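Local structure of Lic11098 (Leptospira interrogans serogroup Icterohaemorrhagiae serovar copenhageni, 4U08) at residues Q207-R212 and G224-L229. The protein is of unknown function but, as a leucine-rich repeat protein and possible virulence factor of a pathogenic spirochaete, may bind other molecules. Residues are numbered along the deposited sequence; the frame is centred on the assembly and turned at random.
Sequences QILHLR and GQLQNL. With ZN (zinc ion), chain F.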
# COMPACT_ATOMS: atom_id res chain seq x y z
N GLN A 207 -6.89 -4.33 -6.74
CA GLN A 207 -5.58 -4.89 -7.07
C GLN A 207 -4.62 -4.78 -5.90
O GLN A 207 -3.72 -5.61 -5.77
CB GLN A 207 -4.99 -4.17 -8.28
CG GLN A 207 -5.77 -4.41 -9.58
CD GLN A 207 -5.43 -3.38 -10.64
OE1 GLN A 207 -6.29 -2.97 -11.41
NE2 GLN A 207 -4.20 -2.91 -10.70
N ILE A 208 -4.72 -3.68 -5.13
CA ILE A 208 -3.81 -3.40 -4.02
C ILE A 208 -4.61 -3.07 -2.75
O ILE A 208 -5.43 -2.15 -2.76
CB ILE A 208 -2.84 -2.22 -4.36
CG1 ILE A 208 -2.12 -2.39 -5.74
CG2 ILE A 208 -1.84 -1.96 -3.23
CD1 ILE A 208 -1.27 -3.53 -6.05
N LEU A 209 -4.32 -3.77 -1.66
CA LEU A 209 -4.97 -3.56 -0.38
C LEU A 209 -3.89 -3.39 0.70
O LEU A 209 -3.17 -4.35 1.00
CB LEU A 209 -5.92 -4.75 -0.06
CG LEU A 209 -6.71 -4.75 1.29
CD1 LEU A 209 -7.47 -3.41 1.51
CD2 LEU A 209 -7.70 -5.90 1.34
N HIS A 210 -3.75 -2.16 1.23
CA HIS A 210 -2.78 -1.79 2.26
C HIS A 210 -3.47 -1.78 3.60
O HIS A 210 -4.35 -0.95 3.83
CB HIS A 210 -2.17 -0.42 1.94
CG HIS A 210 -1.15 -0.46 0.83
ND1 HIS A 210 -0.44 0.65 0.48
CD2 HIS A 210 -0.76 -1.49 0.05
CE1 HIS A 210 0.35 0.28 -0.52
NE2 HIS A 210 0.19 -1.01 -0.81
N LEU A 211 -3.15 -2.75 4.46
CA LEU A 211 -3.75 -2.89 5.78
C LEU A 211 -2.72 -2.98 6.89
O LEU A 211 -3.00 -3.51 7.97
CB LEU A 211 -4.65 -4.12 5.82
CG LEU A 211 -6.04 -3.96 5.20
CD1 LEU A 211 -6.66 -5.30 4.98
CD2 LEU A 211 -6.94 -3.14 6.09
N ARG A 212 -1.51 -2.46 6.62
CA ARG A 212 -0.40 -2.54 7.57
C ARG A 212 -0.69 -1.77 8.83
O ARG A 212 -1.28 -0.69 8.77
CB ARG A 212 0.88 -2.00 6.93
CG ARG A 212 1.36 -2.84 5.74
CD ARG A 212 2.46 -2.11 4.99
NE ARG A 212 1.91 -1.12 4.06
CZ ARG A 212 2.66 -0.36 3.27
NH1 ARG A 212 3.98 -0.46 3.29
NH2 ARG A 212 2.08 0.52 2.45
N GLY A 224 -11.35 -14.00 -0.10
CA GLY A 224 -11.07 -14.86 -1.26
C GLY A 224 -11.80 -14.48 -2.53
O GLY A 224 -11.43 -14.92 -3.61
N GLN A 225 -12.84 -13.65 -2.42
CA GLN A 225 -13.61 -13.20 -3.58
C GLN A 225 -12.87 -12.10 -4.37
O GLN A 225 -13.32 -11.71 -5.45
CB GLN A 225 -14.98 -12.66 -3.11
CG GLN A 225 -15.86 -13.73 -2.45
CD GLN A 225 -17.09 -13.14 -1.79
OE1 GLN A 225 -17.27 -11.93 -1.69
NE2 GLN A 225 -17.96 -14.00 -1.30
N LEU A 226 -11.72 -11.60 -3.85
CA LEU A 226 -10.96 -10.53 -4.49
C LEU A 226 -10.16 -11.08 -5.67
O LEU A 226 -8.94 -11.18 -5.62
CB LEU A 226 -10.12 -9.73 -3.49
CG LEU A 226 -10.89 -9.05 -2.35
CD1 LEU A 226 -9.94 -8.55 -1.27
CD2 LEU A 226 -11.77 -7.95 -2.87
N GLN A 227 -10.88 -11.38 -6.76
CA GLN A 227 -10.33 -12.04 -7.95
C GLN A 227 -9.22 -11.26 -8.67
O GLN A 227 -8.40 -11.90 -9.31
CB GLN A 227 -11.45 -12.45 -8.94
CG GLN A 227 -12.30 -11.29 -9.46
CD GLN A 227 -13.15 -11.72 -10.63
OE1 GLN A 227 -12.65 -12.22 -11.65
NE2 GLN A 227 -14.46 -11.55 -10.52
N ASN A 228 -9.16 -9.93 -8.53
CA ASN A 228 -8.12 -9.14 -9.18
C ASN A 228 -6.97 -8.72 -8.27
O ASN A 228 -6.02 -8.08 -8.73
CB ASN A 228 -8.75 -7.90 -9.87
CG ASN A 228 -9.56 -8.26 -11.10
OD1 ASN A 228 -9.41 -9.32 -11.69
ND2 ASN A 228 -10.38 -7.36 -11.57
N LEU A 229 -7.03 -9.11 -6.98
CA LEU A 229 -6.02 -8.73 -5.99
C LEU A 229 -4.62 -9.24 -6.36
O LEU A 229 -4.46 -10.43 -6.61
CB LEU A 229 -6.40 -9.19 -4.56
CG LEU A 229 -5.67 -8.47 -3.41
CD1 LEU A 229 -6.07 -6.99 -3.30
CD2 LEU A 229 -5.96 -9.15 -2.07
ZN ZN F . -0.87 2.72 1.21
O HOH W 1 -2.19 2.96 3.00
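Leu211 O accepts hydrogen bonds from both Asn214 ND2 and Asn237 ND2, as in the asparagine ladder of a leucine-rich repeat, and two residues earlier Leu209 packs against Leu226 and Leu229, which illustrates how inward-facing leucines fill the interior of such a solenoid. Strand 208-210 belongs to the parallel ladder lining the concave side of the arc, while residues 224-229 return from the convex side and lead into the next strand, 231-233. No hydrogen bond joins the two segments directly. Leu229 N donates to Leu226 O at 3.1 Å, closing a type I turn that holds its two leucines against Leu209. Leu209 has CG anti to its backbone N (chi1 179°), which carries the isobutyl group into the core. There its CD2 meets Leu226 CD1 tip to tip at 4.3 Å, and its CB receives Leu229 CD1 at 3.9 Å. The same Leu229 methyl lies 3.7 Å from Gln207 O, so this one CD1 touches both the Gln207 carbonyl and the Leu209 side chain. Just before the strand, Asn228 O rests on Gln207, 3.6 Å from its CA, and backbone hydrogen bonds of Gln207 with Glu184 on one side and with Gln230 and Lys231 on the other continue the ladder. Alternation along the strand sends His210 to the opposite, concave side. Arg212 NH2 sits 3.1 Å above the plane of the His210 imidazole, displaced from the ring centre, and pairs with Asp189 in a salt bridge. His210 ND1 binds the zinc ion at 2.2 Å, and a water molecule occupies another coordination position.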